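PDB 5Y7Q: fanconi-associated nuclease 1 homolog from Pseudomonas aeruginosa, which belongs to the FAN1 nuclease family and combines a helix-turn-helix domain, a SAP domain and a VRR-NUC nuclease domain. Local coordinates for residues E456-Y467 with A505-L516; R523-Q531 with Y539-P547. One frame throughout, in Å; residues are numbered along the deposited sequence.

Contact 1. Residues E456-Y467 with A505-L516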
loop_
_atom_site.group_PDB
_atom_site.type_symbol
_atom_site.label_atom_id
_atom_site.label_comp_id
_atom_site.label_asym_id
_atom_site.label_seq_id
_atom_site.Cartn_x
_atom_site.Cartn_y
_atom_site.Cartn_z
ATOM N N GLU A 456 -3.492 -20.590 18.499
ATOM C CA GLU A 456 -2.850 -21.459 19.468
ATOM C C GLU A 456 -2.836 -22.908 18.999
ATOM O O GLU A 456 -1.978 -23.684 19.437
ATOM C CB GLU A 456 -3.520 -21.332 20.838
ATOM C CG GLU A 456 -2.569 -21.678 21.988
ATOM C CD GLU A 456 -1.116 -21.265 21.699
ATOM O OE1 GLU A 456 -0.835 -20.049 21.593
ATOM O OE2 GLU A 456 -0.258 -22.165 21.566
ATOM N N ALA A 457 -3.755 -23.291 18.118
ATOM C CA ALA A 457 -3.573 -24.531 17.382
ATOM C C ALA A 457 -2.266 -24.478 16.592
ATOM O O ALA A 457 -1.341 -25.240 16.888
ATOM C CB ALA A 457 -4.764 -24.799 16.470
ATOM N N CYS A 458 -2.162 -23.563 15.615
ATOM C CA CYS A 458 -1.027 -23.579 14.690
ATOM C C CYS A 458 0.293 -23.411 15.429
ATOM O O CYS A 458 1.215 -24.224 15.274
ATOM C CB CYS A 458 -1.183 -22.484 13.636
ATOM S SG CYS A 458 -2.311 -22.866 12.264
ATOM N N LEU A 459 0.398 -22.361 16.244
ATOM C CA LEU A 459 1.604 -22.153 17.040
ATOM C C LEU A 459 1.911 -23.354 17.923
ATOM O O LEU A 459 3.086 -23.643 18.197
ATOM C CB LEU A 459 1.441 -20.910 17.900
ATOM C CG LEU A 459 1.231 -19.620 17.138
ATOM C CD1 LEU A 459 1.084 -18.517 18.148
ATOM C CD2 LEU A 459 2.415 -19.379 16.206
ATOM N N GLY A 460 0.867 -24.055 18.379
ATOM C CA GLY A 460 1.063 -25.246 19.177
ATOM C C GLY A 460 1.975 -26.257 18.521
ATOM O O GLY A 460 2.786 -26.885 19.202
ATOM N N ARG A 461 1.902 -26.396 17.190
ATOM C CA ARG A 461 2.742 -27.394 16.527
ATOM C C ARG A 461 4.227 -27.165 16.782
ATOM O O ARG A 461 5.033 -28.047 16.461
ATOM C CB ARG A 461 2.498 -27.423 15.015
ATOM C CG ARG A 461 1.038 -27.366 14.598
ATOM C CD ARG A 461 0.834 -27.716 13.124
ATOM N NE ARG A 461 0.527 -29.135 12.956
ATOM C CZ ARG A 461 -0.029 -29.664 11.869
ATOM N NH1 ARG A 461 -0.349 -28.886 10.835
ATOM N NH2 ARG A 461 -0.271 -30.973 11.822
ATOM N N LEU A 462 4.604 -26.011 17.347
ATOM C CA LEU A 462 5.986 -25.781 17.737
ATOM C C LEU A 462 6.389 -26.576 18.985
ATOM O O LEU A 462 7.582 -26.846 19.171
ATOM C CB LEU A 462 6.208 -24.286 17.971
ATOM C CG LEU A 462 6.125 -23.260 16.839
ATOM C CD1 LEU A 462 6.102 -21.855 17.417
ATOM C CD2 LEU A 462 7.287 -23.394 15.873
ATOM N N GLU A 463 5.428 -26.952 19.843
ATOM C CA GLU A 463 5.730 -27.659 21.090
ATOM C C GLU A 463 5.972 -29.152 20.856
ATOM O O GLU A 463 6.879 -29.739 21.461
ATOM C CB GLU A 463 4.601 -27.434 22.104
ATOM C CG GLU A 463 4.052 -25.990 22.121
ATOM C CD GLU A 463 5.096 -24.917 22.493
ATOM O OE1 GLU A 463 5.397 -24.796 23.697
ATOM O OE2 GLU A 463 5.600 -24.181 21.604
ATOM N N ASP A 464 5.180 -29.785 19.991
ATOM C CA ASP A 464 5.520 -31.102 19.465
ATOM C C ASP A 464 6.495 -30.934 18.302
ATOM O O ASP A 464 7.029 -29.848 18.052
ATOM C CB ASP A 464 4.264 -31.847 19.046
ATOM C CG ASP A 464 3.074 -30.940 18.934
ATOM O OD1 ASP A 464 2.952 -30.029 19.783
ATOM O OD2 ASP A 464 2.264 -31.131 18.003
ATOM N N GLY A 465 6.762 -32.018 17.573
ATOM C CA GLY A 465 7.680 -31.899 16.452
ATOM C C GLY A 465 7.037 -31.427 15.168
ATOM O O GLY A 465 7.741 -30.925 14.280
ATOM N N SER A 466 5.708 -31.522 15.089
ATOM C CA SER A 466 4.977 -31.501 13.831
ATOM C C SER A 466 5.139 -30.207 13.033
ATOM O O SER A 466 4.712 -30.168 11.871
ATOM C CB SER A 466 3.505 -31.747 14.129
ATOM O OG SER A 466 3.143 -31.011 15.280
ATOM N N TYR A 467 5.734 -29.158 13.604
ATOM C CA TYR A 467 5.740 -27.878 12.909
ATOM C C TYR A 467 6.592 -27.920 11.643
ATOM O O TYR A 467 6.231 -27.305 10.631
ATOM C CB TYR A 467 6.192 -26.760 13.847
ATOM C CG TYR A 467 7.679 -26.678 14.118
ATOM C CD1 TYR A 467 8.279 -27.442 15.133
ATOM C CD2 TYR A 467 8.482 -25.803 13.393
ATOM C CE1 TYR A 467 9.628 -27.345 15.383
ATOM C CE2 TYR A 467 9.828 -25.705 13.633
ATOM C CZ TYR A 467 10.399 -26.481 14.627
ATOM O OH TYR A 467 11.751 -26.372 14.855
ATOM N N ALA A 505 12.667 -24.015 18.174
ATOM C CA ALA A 505 11.228 -23.786 18.204
ATOM C C ALA A 505 10.847 -22.688 19.183
ATOM O O ALA A 505 9.926 -21.916 18.900
ATOM C CB ALA A 505 10.493 -25.074 18.559
ATOM N N ALA A 506 11.548 -22.578 20.314
ATOM C CA ALA A 506 11.191 -21.563 21.301
ATOM C C ALA A 506 11.490 -20.161 20.793
ATOM O O ALA A 506 10.727 -19.224 21.060
ATOM C CB ALA A 506 11.915 -21.819 22.615
ATOM N N HIS A 507 12.588 -19.993 20.054
ATOM C CA HIS A 507 12.812 -18.723 19.368
ATOM C C HIS A 507 11.704 -18.438 18.364
ATOM O O HIS A 507 11.235 -17.298 18.256
ATOM C CB HIS A 507 14.165 -18.723 18.664
ATOM C CG HIS A 507 15.328 -18.763 19.598
ATOM N ND1 HIS A 507 16.632 -18.855 19.161
ATOM C CD2 HIS A 507 15.381 -18.744 20.951
ATOM C CE1 HIS A 507 17.438 -18.885 20.207
ATOM N NE2 HIS A 507 16.705 -18.816 21.304
ATOM N N LEU A 508 11.285 -19.459 17.609
ATOM C CA LEU A 508 10.198 -19.259 16.662
ATOM C C LEU A 508 8.955 -18.772 17.372
ATOM O O LEU A 508 8.326 -17.804 16.940
ATOM C CB LEU A 508 9.888 -20.547 15.913
ATOM C CG LEU A 508 10.838 -20.853 14.768
ATOM C CD1 LEU A 508 10.169 -21.844 13.870
ATOM C CD2 LEU A 508 11.179 -19.604 14.038
ATOM N N ARG A 509 8.596 -19.417 18.471
ATOM C CA ARG A 509 7.447 -18.953 19.233
ATOM C C ARG A 509 7.642 -17.517 19.697
ATOM O O ARG A 509 6.731 -16.695 19.570
ATOM C CB ARG A 509 7.188 -19.879 20.422
ATOM C CG ARG A 509 6.215 -19.320 21.412
ATOM C CD ARG A 509 5.402 -20.431 21.996
ATOM N NE ARG A 509 4.203 -20.694 21.204
ATOM C CZ ARG A 509 3.255 -21.552 21.566
ATOM N NH1 ARG A 509 2.195 -21.733 20.799
ATOM N NH2 ARG A 509 3.371 -22.232 22.706
ATOM N N ALA A 510 8.822 -17.188 20.226
ATOM C CA ALA A 510 9.044 -15.827 20.710
ATOM C C ALA A 510 8.806 -14.805 19.594
ATOM O O ALA A 510 7.987 -13.883 19.733
ATOM C CB ALA A 510 10.453 -15.704 21.289
ATOM N N TRP A 511 9.487 -14.980 18.461
ATOM C CA TRP A 511 9.299 -14.074 17.336
ATOM C C TRP A 511 7.839 -14.013 16.908
ATOM O O TRP A 511 7.281 -12.929 16.725
ATOM C CB TRP A 511 10.179 -14.500 16.162
ATOM C CG TRP A 511 11.610 -14.451 16.477
ATOM C CD1 TRP A 511 12.238 -13.586 17.339
ATOM C CD2 TRP A 511 12.614 -15.328 15.988
ATOM N NE1 TRP A 511 13.584 -13.870 17.400
ATOM C CE2 TRP A 511 13.840 -14.938 16.581
ATOM C CE3 TRP A 511 12.603 -16.411 15.113
ATOM C CZ2 TRP A 511 15.036 -15.588 16.310
ATOM C CZ3 TRP A 511 13.795 -17.054 14.844
ATOM C CH2 TRP A 511 14.996 -16.642 15.441
ATOM N N PHE A 512 7.199 -15.172 16.753
ATOM C CA PHE A 512 5.842 -15.216 16.203
ATOM C C PHE A 512 4.855 -14.477 17.100
ATOM O O PHE A 512 3.968 -13.756 16.613
ATOM C CB PHE A 512 5.415 -16.671 15.993
ATOM C CG PHE A 512 6.163 -17.360 14.882
ATOM C CD1 PHE A 512 7.094 -16.660 14.111
ATOM C CD2 PHE A 512 5.923 -18.685 14.587
ATOM C CE1 PHE A 512 7.795 -17.279 13.084
ATOM C CE2 PHE A 512 6.608 -19.304 13.548
ATOM C CZ PHE A 512 7.546 -18.607 12.800
ATOM N N GLU A 513 5.006 -14.616 18.417
ATOM C CA GLU A 513 4.137 -13.878 19.320
ATOM C C GLU A 513 4.438 -12.386 19.283
ATOM O O GLU A 513 3.517 -11.568 19.425
ATOM C CB GLU A 513 4.263 -14.427 20.740
ATOM C CG GLU A 513 2.946 -14.478 21.506
ATOM C CD GLU A 513 2.282 -15.850 21.455
ATOM O OE1 GLU A 513 2.888 -16.837 21.936
ATOM O OE2 GLU A 513 1.151 -15.936 20.927
ATOM N N ARG A 514 5.701 -12.003 19.075
ATOM C CA ARG A 514 5.994 -10.572 18.976
ATOM C C ARG A 514 5.343 -9.961 17.739
ATOM O O ARG A 514 4.781 -8.860 17.803
ATOM C CB ARG A 514 7.503 -10.320 18.958
ATOM C CG ARG A 514 7.872 -8.836 19.092
ATOM C CD ARG A 514 9.377 -8.609 19.109
ATOM N NE ARG A 514 9.769 -7.449 18.311
ATOM C CZ ARG A 514 9.944 -6.219 18.790
ATOM N NH1 ARG A 514 9.761 -5.958 20.091
ATOM N NH2 ARG A 514 10.302 -5.247 17.951
ATOM N N LEU A 515 5.412 -10.662 16.604
ATOM C CA LEU A 515 4.761 -10.183 15.389
ATOM C C LEU A 515 3.253 -10.049 15.581
ATOM O O LEU A 515 2.668 -8.996 15.284
ATOM C CB LEU A 515 5.083 -11.130 14.237
ATOM C CG LEU A 515 4.510 -10.727 12.887
ATOM C CD1 LEU A 515 4.796 -9.248 12.592
ATOM C CD2 LEU A 515 5.105 -11.623 11.829
ATOM N N LEU A 516 2.607 -11.109 16.093
ATOM C CA LEU A 516 1.163 -11.061 16.329
ATOM C C LEU A 516 0.771 -9.889 17.210
ATOM O O LEU A 516 -0.270 -9.262 16.983
ATOM C CB LEU A 516 0.668 -12.352 16.975
ATOM C CG LEU A 516 0.228 -13.456 16.017
ATOM C CD1 LEU A 516 -0.410 -14.584 16.823
ATOM C CD2 LEU A 516 -0.717 -12.941 14.930
#

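Contact 2. Residues R523-Q531 with Y539-P547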
loop_
_atom_site.group_PDB
_atom_site.type_symbol
_atom_site.label_atom_id
_atom_site.label_comp_id
_atom_site.label_asym_id
_atom_site.label_seq_id
_atom_site.Cartn_x
_atom_site.Cartn_y
_atom_site.Cartn_z
ATOM N N ARG A 523 6.592 -6.045 11.766
ATOM C CA ARG A 523 6.952 -6.943 10.679
ATOM C C ARG A 523 8.264 -6.565 10.021
ATOM O O ARG A 523 8.797 -7.378 9.265
ATOM C CB ARG A 523 5.846 -6.995 9.635
ATOM C CG ARG A 523 5.408 -5.651 9.136
ATOM C CD ARG A 523 4.059 -5.768 8.509
ATOM N NE ARG A 523 4.036 -6.767 7.446
ATOM C CZ ARG A 523 2.977 -6.998 6.675
ATOM N NH1 ARG A 523 1.846 -6.297 6.848
ATOM N NH2 ARG A 523 3.050 -7.934 5.736
ATOM N N ALA A 524 8.808 -5.383 10.310
ATOM C CA ALA A 524 10.067 -4.918 9.743
ATOM C C ALA A 524 11.108 -4.670 10.833
ATOM O O ALA A 524 10.782 -4.517 12.015
ATOM C CB ALA A 524 9.872 -3.634 8.942
ATOM N N GLY A 525 12.373 -4.628 10.418
ATOM C CA GLY A 525 13.471 -4.305 11.316
ATOM C C GLY A 525 14.378 -5.458 11.711
ATOM O O GLY A 525 15.346 -5.240 12.450
ATOM N N LEU A 526 14.110 -6.665 11.241
ATOM C CA LEU A 526 14.958 -7.791 11.570
ATOM C C LEU A 526 16.292 -7.674 10.832
ATOM O O LEU A 526 16.377 -7.017 9.791
ATOM C CB LEU A 526 14.263 -9.103 11.210
ATOM C CG LEU A 526 13.094 -9.565 12.092
ATOM C CD1 LEU A 526 11.910 -8.600 12.088
ATOM C CD2 LEU A 526 12.621 -10.914 11.655
ATOM N N PRO A 527 17.350 -8.295 11.361
ATOM C CA PRO A 527 18.688 -8.121 10.789
ATOM C C PRO A 527 18.788 -8.504 9.318
ATOM O O PRO A 527 18.105 -9.407 8.838
ATOM C CB PRO A 527 19.543 -9.048 11.653
ATOM C CG PRO A 527 18.863 -9.002 12.965
ATOM C CD PRO A 527 17.409 -9.034 12.631
ATOM N N ASP A 528 19.694 -7.820 8.614
ATOM C CA ASP A 528 19.881 -8.058 7.183
ATOM C C ASP A 528 20.135 -9.524 6.904
ATOM O O ASP A 528 19.493 -10.120 6.030
ATOM C CB ASP A 528 21.048 -7.227 6.637
ATOM C CG ASP A 528 20.833 -5.721 6.762
ATOM O OD1 ASP A 528 19.734 -5.210 6.416
ATOM O OD2 ASP A 528 21.790 -5.034 7.189
ATOM N N LEU A 529 21.066 -10.124 7.643
ATOM C CA LEU A 529 21.603 -11.422 7.284
ATOM C C LEU A 529 21.303 -12.447 8.361
ATOM O O LEU A 529 21.063 -12.129 9.533
ATOM C CB LEU A 529 23.119 -11.379 7.068
ATOM C CG LEU A 529 23.745 -10.397 6.093
ATOM C CD1 LEU A 529 25.244 -10.632 6.091
ATOM C CD2 LEU A 529 23.197 -10.535 4.701
ATOM N N ILE A 530 21.363 -13.695 7.946
ATOM C CA ILE A 530 21.319 -14.803 8.875
ATOM C C ILE A 530 22.324 -15.862 8.396
ATOM O O ILE A 530 22.390 -16.185 7.204
ATOM C CB ILE A 530 19.878 -15.344 8.985
ATOM C CG1 ILE A 530 19.791 -16.402 10.108
ATOM C CG2 ILE A 530 19.376 -15.835 7.585
ATOM C CD1 ILE A 530 18.366 -16.734 10.613
ATOM N N GLN A 531 23.145 -16.369 9.301
ATOM C CA GLN A 531 24.097 -17.393 8.918
ATOM C C GLN A 531 23.843 -18.660 9.722
ATOM O O GLN A 531 23.481 -18.610 10.906
ATOM C CB GLN A 531 25.562 -16.930 9.057
ATOM C CG GLN A 531 25.859 -15.850 10.064
ATOM C CD GLN A 531 27.352 -15.792 10.390
ATOM O OE1 GLN A 531 28.168 -16.435 9.718
ATOM N NE2 GLN A 531 27.711 -15.042 11.430
ATOM N N TYR A 539 22.746 -20.808 14.538
ATOM C CA TYR A 539 22.473 -19.649 13.704
ATOM C C TYR A 539 22.952 -18.394 14.406
ATOM O O TYR A 539 23.096 -18.353 15.630
ATOM C CB TYR A 539 20.978 -19.515 13.361
ATOM C CG TYR A 539 20.143 -18.857 14.434
ATOM C CD1 TYR A 539 19.806 -19.535 15.591
ATOM C CD2 TYR A 539 19.678 -17.562 14.284
ATOM C CE1 TYR A 539 19.044 -18.947 16.573
ATOM C CE2 TYR A 539 18.903 -16.961 15.273
ATOM C CZ TYR A 539 18.593 -17.659 16.419
ATOM O OH TYR A 539 17.822 -17.081 17.410
ATOM N N ARG A 540 23.215 -17.371 13.599
ATOM C CA ARG A 540 23.389 -16.019 14.107
ATOM C C ARG A 540 22.849 -15.045 13.068
ATOM O O ARG A 540 23.090 -15.232 11.878
ATOM C CB ARG A 540 24.856 -15.722 14.398
ATOM C CG ARG A 540 25.085 -14.294 14.750
ATOM C CD ARG A 540 26.517 -13.975 15.162
ATOM N NE ARG A 540 27.466 -14.167 14.073
ATOM C CZ ARG A 540 28.666 -13.610 14.052
ATOM N NH1 ARG A 540 29.022 -12.827 15.052
ATOM N NH2 ARG A 540 29.496 -13.825 13.037
ATOM N N MET A 541 22.131 -14.015 13.518
ATOM C CA MET A 541 21.656 -12.928 12.668
ATOM C C MET A 541 22.615 -11.760 12.746
ATOM O O MET A 541 23.133 -11.440 13.823
ATOM C CB MET A 541 20.279 -12.436 13.096
ATOM C CG MET A 541 19.202 -13.428 12.856
ATOM S SD MET A 541 17.705 -13.031 13.760
ATOM C CE MET A 541 16.806 -14.468 13.247
ATOM N N VAL A 542 22.817 -11.097 11.615
ATOM C CA VAL A 542 23.773 -10.001 11.527
ATOM C C VAL A 542 23.121 -8.822 10.816
ATOM O O VAL A 542 22.785 -8.913 9.629
ATOM C CB VAL A 542 25.057 -10.431 10.794
ATOM C CG1 VAL A 542 26.063 -9.291 10.792
ATOM C CG2 VAL A 542 25.663 -11.739 11.431
ATOM N N GLU A 543 22.952 -7.719 11.530
ATOM C CA GLU A 543 22.617 -6.458 10.895
ATOM C C GLU A 543 23.886 -5.814 10.348
ATOM O O GLU A 543 24.869 -5.650 11.078
ATOM C CB GLU A 543 21.924 -5.524 11.891
ATOM C CG GLU A 543 21.569 -4.151 11.327
ATOM C CD GLU A 543 20.632 -4.208 10.116
ATOM O OE1 GLU A 543 19.977 -5.256 9.901
ATOM O OE2 GLU A 543 20.554 -3.192 9.377
ATOM N N VAL A 544 23.868 -5.450 9.060
ATOM C CA VAL A 544 25.018 -4.854 8.383
ATOM C C VAL A 544 24.885 -3.332 8.342
ATOM O O VAL A 544 23.814 -2.798 8.036
ATOM C CB VAL A 544 25.159 -5.429 6.964
ATOM C CG1 VAL A 544 26.232 -4.704 6.213
ATOM C CG2 VAL A 544 25.489 -6.906 7.035
ATOM N N LYS A 545 25.974 -2.627 8.659
ATOM C CA LYS A 545 26.010 -1.168 8.600
ATOM C C LYS A 545 27.285 -0.706 7.905
ATOM O O LYS A 545 28.387 -0.895 8.432
ATOM C CB LYS A 545 25.910 -0.557 10.005
ATOM C CG LYS A 545 24.506 -0.633 10.621
ATOM C CD LYS A 545 23.467 -0.002 9.699
ATOM C CE LYS A 545 22.044 -0.355 10.097
ATOM N NZ LYS A 545 21.066 0.211 9.122
ATOM N N GLY A 546 27.129 -0.070 6.737
ATOM C CA GLY A 546 28.249 0.524 6.042
ATOM C C GLY A 546 28.611 1.871 6.618
ATOM O O GLY A 546 28.018 2.346 7.595
ATOM N N PRO A 547 29.623 2.510 6.028
ATOM C CA PRO A 547 29.923 3.893 6.418
ATOM C C PRO A 547 28.699 4.769 6.161
ATOM O O PRO A 547 27.992 4.604 5.160
ATOM C CB PRO A 547 31.107 4.275 5.523
ATOM C CG PRO A 547 31.635 3.012 4.994
ATOM C CD PRO A 547 30.499 2.038 4.945
#

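Contact 1. Residues E456-Y467 with A505-L516
R509 reaches from helix 505-517 to E456 and E463 on the segment 456-467, forming a salt-bridge network beside a roughly antiparallel helix pair (151° between the short axes) in the VRR-NUC region. NH1 of R509 bonds to the syn lone pair of E456 OE2 at 2.6 Å, the oxygen sitting 28° out of the guanidinium plane. E463 approaches differently: its OE2 lies over one face of the guanidinium, 3.2 Å from R509 NH2, a purely electrostatic pairing. Bends at chi2 and chi3 (-89°) swing the R509 end back toward both acids, while L459 CB abuts the guanidinium edge in its plane.

Beneath the charges lies an apolar layer. L459 CD2 meets F512 CD2 at the edge of the ring, 3.9 Å away. L462 divides its branches, CD1 resting on the backbone and CB of R509 and CD2 on L508 CD1 at 3.8 Å. Farther out, F415 packs edge-to-face on F512, and R448 of helix 447-450 forms a salt bridge with E513. Toward Y467, A505 CB touches both L462 O, at 3.5 Å, and Y467 CE1, at 4.0 Å.

Contact 2. Residues R523-Q531 with Y539-P547
E543 sets CG anti to its own backbone N (chi1 178°) and then bends at chi2 (59°), which carries its carboxylate back to D528, whose CG lies beside its backbone N (chi1 -62°). E543 OE1, met nearly along its C-O axis, accepts the D528 N-H at 2.9 Å. In return D528 OD2 accepts the V544 N-H at 2.8 Å on its anti side, so each acid is tied to the backbone of the opposite segment.

The pair stands at the open end of the antiparallel hairpin 529-533/538-545, inside the mixed sheet of the VRR-NUC domain. L529 with V542 and Q531 with R540 are hydrogen-bonded pairs, and I530 with M541 is the non-hydrogen-bonded pair between them. On the sheet face of I530 and M541, the two side chains run side by side and their ends, I530 CD1 and M541 CE, meet at 3.8 Å; P527 CG packs on M541 CB at 3.7 Å. On the other face L529 CD1 touches V544 CG2 at 3.9 Å.

P527-D528 and E543-V544-K545 match the PD-(D/E)XK nuclease motif, and K545 NZ forms a salt bridge with E543 OE2 at 3.5 Å and also hydrogen-bonds R550 O. D528 OD2 and E543 OE2 come within 3.1 Å of each other, and K545 stands beside E543; two acids drawn so close, with a lysine at one of them, are consistent with the active-site arrangement of that fold.

How the contacts relate
Contact 1 closes before contact 2 opens, and their centres lie 22 Å apart on the same side of the chain's centre. Helix 505-517 stands between them: A505, L508, R509 and F512 serve contact 1, while H507, W511 and L515 lean on contact 2. There, W511 CH2 packs on M541 CE at 3.6 Å, H507 ND1 lies 2.8 Å from Y539 OH, and L515 CD1 touches R523 CA. Helix 519-522 then leads into the hairpin of contact 2. Helix 505-517 is thus seated directly on the hairpin of the sheet. Contact 2 comes within about 5 Å of the bound nucleic acid (nearest atoms), contact 1 within about 13 Å.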